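Local coordinates for protein glycosyl transferase (Staphylococcus aureus, PDB 5U02) that belongs to the glycosyltransferases, with a helical linker region followed by two consecutive beta domains, probably immunoglobulin-like, at its C-terminal end, at residues I134-F146 with F226-Y239. Sequence-based numbering, arbitrary orientation.
Sequences IAKPKVKMTAFKF and FEVRVGNQRNKYAY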
loop_
_atom_site.group_PDB
_atom_site.type_symbol
_atom_site.label_atom_id
_atom_site.label_comp_id
_atom_site.label_asym_id
_atom_site.label_seq_id
_atom_site.Cartn_x
_atom_site.Cartn_y
_atom_site.Cartn_z
ATOM N N ILE A 134 -22.816 -1.578 -9.486
ATOM C CA ILE A 134 -21.972 -0.464 -9.069
ATOM C C ILE A 134 -21.501 0.263 -10.322
ATOM O O ILE A 134 -20.738 -0.289 -11.125
ATOM C CB ILE A 134 -20.784 -0.924 -8.218
ATOM C CG1 ILE A 134 -21.260 -1.826 -7.083
ATOM C CG2 ILE A 134 -20.039 0.282 -7.668
ATOM C CD1 ILE A 134 -20.240 -1.972 -5.965
ATOM N N ALA A 135 -21.951 1.507 -10.484
ATOM C CA ALA A 135 -21.583 2.333 -11.622
ATOM C C ALA A 135 -20.181 2.908 -11.438
ATOM O O ALA A 135 -19.608 2.883 -10.347
ATOM C CB ALA A 135 -22.607 3.451 -11.823
ATOM N N LYS A 136 -19.627 3.426 -12.529
ATOM C CA LYS A 136 -18.286 3.974 -12.493
ATOM C C LYS A 136 -18.253 5.243 -11.646
ATOM O O LYS A 136 -19.165 6.075 -11.726
ATOM C CB LYS A 136 -17.798 4.271 -13.908
ATOM C CG LYS A 136 -16.379 3.823 -14.184
ATOM C CD LYS A 136 -16.120 3.689 -15.671
ATOM C CE LYS A 136 -15.407 4.911 -16.223
ATOM N NZ LYS A 136 -14.899 4.673 -17.603
ATOM N N PRO A 137 -17.240 5.422 -10.799
ATOM C CA PRO A 137 -17.156 6.650 -10.004
ATOM C C PRO A 137 -16.819 7.851 -10.866
ATOM O O PRO A 137 -16.088 7.755 -11.851
ATOM C CB PRO A 137 -16.018 6.370 -9.014
ATOM C CG PRO A 137 -15.203 5.317 -9.673
ATOM C CD PRO A 137 -16.195 4.452 -10.410
ATOM N N LYS A 138 -17.357 8.996 -10.473
ATOM C CA LYS A 138 -16.943 10.268 -11.048
ATOM C C LYS A 138 -15.692 10.758 -10.336
ATOM O O LYS A 138 -15.610 10.722 -9.105
ATOM C CB LYS A 138 -18.061 11.311 -10.924
ATOM C CG LYS A 138 -19.331 10.962 -11.676
ATOM C CD LYS A 138 -19.160 11.170 -13.173
ATOM C CE LYS A 138 -20.502 11.142 -13.891
ATOM N NZ LYS A 138 -20.377 11.487 -15.339
ATOM N N VAL A 139 -14.705 11.206 -11.111
ATOM C CA VAL A 139 -13.421 11.631 -10.570
ATOM C C VAL A 139 -13.160 13.067 -10.989
ATOM O O VAL A 139 -13.347 13.420 -12.159
ATOM C CB VAL A 139 -12.277 10.714 -11.037
ATOM C CG1 VAL A 139 -10.944 11.224 -10.495
ATOM C CG2 VAL A 139 -12.522 9.292 -10.583
ATOM N N LYS A 140 -12.727 13.891 -10.039
ATOM C CA LYS A 140 -12.281 15.245 -10.332
ATOM C C LYS A 140 -10.852 15.403 -9.828
ATOM O O LYS A 140 -10.548 15.035 -8.687
ATOM C CB LYS A 140 -13.211 16.294 -9.703
ATOM C CG LYS A 140 -12.768 17.725 -9.974
ATOM C CD LYS A 140 -13.428 18.754 -9.069
ATOM C CE LYS A 140 -13.156 20.162 -9.593
ATOM N NZ LYS A 140 -14.040 21.204 -8.998
ATOM N N MET A 141 -9.972 15.914 -10.687
ATOM C CA MET A 141 -8.582 16.162 -10.308
ATOM C C MET A 141 -8.541 17.490 -9.566
ATOM O O MET A 141 -8.540 18.559 -10.180
ATOM C CB MET A 141 -7.684 16.162 -11.540
ATOM C CG MET A 141 -6.185 16.268 -11.239
ATOM S SD MET A 141 -5.185 16.315 -12.748
ATOM C CE MET A 141 -5.742 17.850 -13.475
ATOM N N THR A 142 -8.529 17.427 -8.232
ATOM C CA THR A 142 -8.632 18.629 -7.415
ATOM C C THR A 142 -7.284 19.267 -7.090
ATOM O O THR A 142 -7.263 20.396 -6.589
ATOM C CB THR A 142 -9.390 18.326 -6.114
ATOM O OG1 THR A 142 -9.020 17.032 -5.623
ATOM C CG2 THR A 142 -10.898 18.364 -6.347
ATOM N N ALA A 143 -6.167 18.590 -7.356
ATOM C CA ALA A 143 -4.855 19.217 -7.243
ATOM C C ALA A 143 -3.897 18.557 -8.222
ATOM O O ALA A 143 -4.016 17.365 -8.519
ATOM C CB ALA A 143 -4.290 19.129 -5.819
ATOM N N PHE A 144 -2.941 19.346 -8.719
ATOM C CA PHE A 144 -1.857 18.802 -9.537
ATOM C C PHE A 144 -0.662 19.742 -9.449
ATOM O O PHE A 144 -0.678 20.813 -10.063
ATOM C CB PHE A 144 -2.303 18.618 -10.985
ATOM C CG PHE A 144 -1.295 17.900 -11.843
ATOM C CD1 PHE A 144 -0.236 18.584 -12.417
ATOM C CD2 PHE A 144 -1.408 16.538 -12.070
ATOM C CE1 PHE A 144 0.699 17.921 -13.204
ATOM C CE2 PHE A 144 -0.476 15.865 -12.855
ATOM C CZ PHE A 144 0.576 16.556 -13.425
ATOM N N LYS A 145 0.372 19.335 -8.707
ATOM C CA LYS A 145 1.629 20.067 -8.614
ATOM C C LYS A 145 2.784 19.147 -8.995
ATOM O O LYS A 145 2.706 17.927 -8.821
ATOM C CB LYS A 145 1.870 20.612 -7.199
ATOM C CG LYS A 145 0.669 21.295 -6.560
ATOM C CD LYS A 145 0.345 22.625 -7.221
ATOM C CE LYS A 145 -0.577 23.450 -6.336
ATOM N NZ LYS A 145 -1.083 24.675 -7.019
ATOM N N PHE A 146 3.868 19.734 -9.500
ATOM C CA PHE A 146 5.012 18.922 -9.884
ATOM C C PHE A 146 6.257 19.789 -9.970
ATOM O O PHE A 146 6.184 21.019 -10.058
ATOM C CB PHE A 146 4.765 18.183 -11.207
ATOM C CG PHE A 146 4.819 19.061 -12.430
ATOM C CD1 PHE A 146 3.859 20.037 -12.652
ATOM C CD2 PHE A 146 5.807 18.879 -13.383
ATOM C CE1 PHE A 146 3.901 20.833 -13.791
ATOM C CE2 PHE A 146 5.853 19.672 -14.520
ATOM C CZ PHE A 146 4.899 20.651 -14.720
ATOM N N PHE A 226 -12.588 -0.849 -12.177
ATOM C CA PHE A 226 -12.961 0.306 -12.976
ATOM C C PHE A 226 -11.702 1.029 -13.436
ATOM O O PHE A 226 -10.764 1.226 -12.657
ATOM C CB PHE A 226 -13.849 1.269 -12.186
ATOM C CG PHE A 226 -15.189 0.699 -11.820
ATOM C CD1 PHE A 226 -16.148 0.461 -12.793
ATOM C CD2 PHE A 226 -15.493 0.409 -10.501
ATOM C CE1 PHE A 226 -17.382 -0.061 -12.457
ATOM C CE2 PHE A 226 -16.727 -0.113 -10.158
ATOM C CZ PHE A 226 -17.672 -0.350 -11.138
ATOM N N GLU A 227 -11.681 1.406 -14.707
ATOM C CA GLU A 227 -10.616 2.222 -15.273
ATOM C C GLU A 227 -11.230 3.579 -15.589
ATOM O O GLU A 227 -12.032 3.700 -16.521
ATOM C CB GLU A 227 -10.027 1.563 -16.520
ATOM C CG GLU A 227 -8.551 1.845 -16.754
ATOM C CD GLU A 227 -8.095 1.439 -18.148
ATOM O OE1 GLU A 227 -6.875 1.488 -18.421
ATOM O OE2 GLU A 227 -8.960 1.076 -18.974
ATOM N N VAL A 228 -10.884 4.595 -14.807
ATOM C CA VAL A 228 -11.465 5.924 -14.970
ATOM C C VAL A 228 -10.386 6.849 -15.516
ATOM O O VAL A 228 -9.387 7.117 -14.835
ATOM C CB VAL A 228 -12.049 6.467 -13.661
ATOM C CG1 VAL A 228 -12.622 7.870 -13.890
ATOM C CG2 VAL A 228 -13.120 5.533 -13.136
ATOM N N ARG A 229 -10.588 7.334 -16.745
ATOM C CA ARG A 229 -9.692 8.320 -17.336
ATOM C C ARG A 229 -9.941 9.669 -16.677
ATOM O O ARG A 229 -11.094 10.071 -16.489
ATOM C CB ARG A 229 -9.914 8.391 -18.852
ATOM C CG ARG A 229 -8.996 9.346 -19.596
ATOM C CD ARG A 229 -7.758 8.608 -20.066
ATOM N NE ARG A 229 -6.937 9.374 -20.983
ATOM C CZ ARG A 229 -6.069 10.306 -20.598
ATOM N NH1 ARG A 229 -5.931 10.603 -19.312
ATOM N NH2 ARG A 229 -5.337 10.971 -21.494
ATOM N N VAL A 230 -8.865 10.352 -16.286
ATOM C CA VAL A 230 -8.997 11.522 -15.427
ATOM C C VAL A 230 -8.452 12.759 -16.125
ATOM O O VAL A 230 -7.590 12.683 -17.009
ATOM C CB VAL A 230 -8.296 11.317 -14.065
ATOM C CG1 VAL A 230 -8.863 10.099 -13.349
ATOM C CG2 VAL A 230 -6.800 11.191 -14.246
ATOM N N GLY A 231 -8.969 13.912 -15.709
ATOM C CA GLY A 231 -8.472 15.188 -16.178
ATOM C C GLY A 231 -9.550 16.124 -16.680
ATOM O O GLY A 231 -9.440 17.340 -16.501
ATOM N N ASN A 232 -10.601 15.579 -17.306
ATOM C CA ASN A 232 -11.616 16.424 -17.926
ATOM C C ASN A 232 -12.459 17.162 -16.894
ATOM O O ASN A 232 -13.020 18.218 -17.211
ATOM C CB ASN A 232 -12.503 15.591 -18.864
ATOM C CG ASN A 232 -13.354 14.569 -18.128
ATOM O OD1 ASN A 232 -14.528 14.815 -17.848
ATOM N ND2 ASN A 232 -12.774 13.415 -17.820
ATOM N N GLN A 233 -12.560 16.638 -15.674
ATOM C CA GLN A 233 -13.090 17.374 -14.535
ATOM C C GLN A 233 -11.918 17.689 -13.619
ATOM O O GLN A 233 -11.206 16.778 -13.183
ATOM C CB GLN A 233 -14.165 16.573 -13.796
ATOM C CG GLN A 233 -15.384 16.240 -14.643
ATOM C CD GLN A 233 -15.997 17.474 -15.284
ATOM O OE1 GLN A 233 -16.226 18.486 -14.617
ATOM N NE2 GLN A 233 -16.254 17.401 -16.587
ATOM N N ARG A 234 -11.707 18.971 -13.340
ATOM C CA ARG A 234 -10.530 19.361 -12.582
ATOM C C ARG A 234 -10.699 20.782 -12.071
ATOM O O ARG A 234 -11.481 21.568 -12.611
ATOM C CB ARG A 234 -9.263 19.263 -13.437
ATOM C CG ARG A 234 -9.276 20.192 -14.644
ATOM C CD ARG A 234 -7.966 20.119 -15.401
ATOM N NE ARG A 234 -7.952 20.982 -16.580
ATOM C CZ ARG A 234 -8.311 20.590 -17.798
ATOM N NH1 ARG A 234 -8.717 19.344 -18.009
ATOM N NH2 ARG A 234 -8.253 21.443 -18.810
ATOM N N ASN A 235 -9.950 21.096 -11.019
ATOM C CA ASN A 235 -9.696 22.489 -10.703
ATOM C C ASN A 235 -8.762 23.080 -11.754
ATOM O O ASN A 235 -8.098 22.360 -12.506
ATOM C CB ASN A 235 -9.087 22.635 -9.306
ATOM C CG ASN A 235 -10.109 22.458 -8.201
ATOM O OD1 ASN A 235 -11.280 22.790 -8.367
ATOM N ND2 ASN A 235 -9.665 21.943 -7.058
ATOM N N LYS A 236 -8.719 24.407 -11.804
ATOM C CA LYS A 236 -7.926 25.084 -12.820
ATOM C C LYS A 236 -6.465 24.655 -12.729
ATOM O O LYS A 236 -5.859 24.698 -11.654
ATOM C CB LYS A 236 -8.052 26.601 -12.664
ATOM C CG LYS A 236 -7.534 27.394 -13.857
ATOM C CD LYS A 236 -7.582 28.892 -13.588
ATOM C CE LYS A 236 -7.218 29.695 -14.831
ATOM N NZ LYS A 236 -7.350 31.169 -14.610
ATOM N N TYR A 237 -5.916 24.211 -13.860
ATOM C CA TYR A 237 -4.519 23.796 -13.917
ATOM C C TYR A 237 -3.617 24.961 -13.532
ATOM O O TYR A 237 -3.780 26.081 -14.031
ATOM C CB TYR A 237 -4.191 23.290 -15.319
ATOM C CG TYR A 237 -2.799 22.712 -15.496
ATOM C CD1 TYR A 237 -2.397 21.579 -14.794
ATOM C CD2 TYR A 237 -1.905 23.275 -16.398
ATOM C CE1 TYR A 237 -1.134 21.042 -14.972
ATOM C CE2 TYR A 237 -0.644 22.739 -16.584
ATOM C CZ TYR A 237 -0.265 21.627 -15.870
ATOM O OH TYR A 237 0.991 21.103 -16.056
ATOM N N ALA A 238 -2.667 24.697 -12.634
ATOM C CA ALA A 238 -1.957 25.765 -11.942
ATOM C C ALA A 238 -0.785 26.338 -12.731
ATOM O O ALA A 238 -0.189 27.320 -12.281
ATOM C CB ALA A 238 -1.463 25.261 -10.584
ATOM N N TYR A 239 -0.441 25.767 -13.882
ATOM C CA TYR A 239 0.708 26.213 -14.655
ATOM C C TYR A 239 0.282 26.647 -16.052
ATOM O O TYR A 239 -0.759 26.230 -16.569
ATOM C CB TYR A 239 1.763 25.104 -14.770
ATOM C CG TYR A 239 2.148 24.489 -13.446
ATOM C CD1 TYR A 239 3.149 25.045 -12.665
ATOM C CD2 TYR A 239 1.502 23.356 -12.975
ATOM C CE1 TYR A 239 3.499 24.489 -11.449
ATOM C CE2 TYR A 239 1.845 22.795 -11.760
ATOM C CZ TYR A 239 2.845 23.363 -11.005
ATOM O OH TYR A 239 3.188 22.804 -9.797
HETATM O O HOH W 1 -13.345 6.828 -18.089
HETATM O O HOH W 2 -11.237 14.097 -14.261
HETATM O O HOH W 3 -12.808 11.827 -15.035
HETATM O O HOH W 4 -2.989 22.186 -11.263
HETATM O O HOH W 5 5.583 23.754 -8.526
#
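Met-141 and Arg-234 form a single beta bridge between strand 138-146 and the loop that follows strand 224-229. Met-141 N donates to Gln-233 O (2.9 Å, 166° at the hydrogen), and Met-141 O accepts from Asn-235 N. Asn-235 extends this pairing with its amide, which can both donate and accept: ND2 donates to Thr-142 O (2.9 Å), while OD1 takes a weak bond from Lys-140 NZ. With CG anti to the backbone N and the chain extended, Lys-140 carries its ammonium across the loop to that oxygen. Thr-142 sends its hydroxyl the other way, to Glu-154 and Thr-156, at a classic beta bulge with strand 150-159. Arg-234 braces its own loop, NH1 donating to Gly-231 O (2.6 Å), and its long aliphatic part lets CD meet the flexible Met-141 at CE. Gly-231 suits its positive phi, where a CB would jam against Val-230 O.

Before the bridge the chains meet through apolar groups. Beta-branched Val-139 offers one methyl to each of two valines, CG2 against Val-228 CG1 (3.6 Å) and CG1 against Val-230 CG1. The flat Phe-226 ring packs one face over Lys-136 CA and Pro-137 CD, its edge meeting Ile-134 O. The Lys-136 side chain slides past Phe-226 in the opposite direction, CG near CD1, then bends at chi3 (99°) so that NZ reaches Glu-227 O (3.2 Å). Where the chains separate, a water links Val-139 O to Gly-231 N and Gln-233 N.

Beyond the bridge, Phe-146 turns its edge to the face of Tyr-239 (planes at 78°). Tyr-239 OH accepts a hydrogen bond from Phe-146 N (3.2 Å). Tyr-237 meets Phe-144 obliquely and pairs edge-to-face with Phe-260.

Beyond one backbone bridge, a side-chain amide, a phenol and waters thus supplement the pairing, fastening an irregular loop along the strand in a domain assigned to the E-set group, consistent with its beta fold.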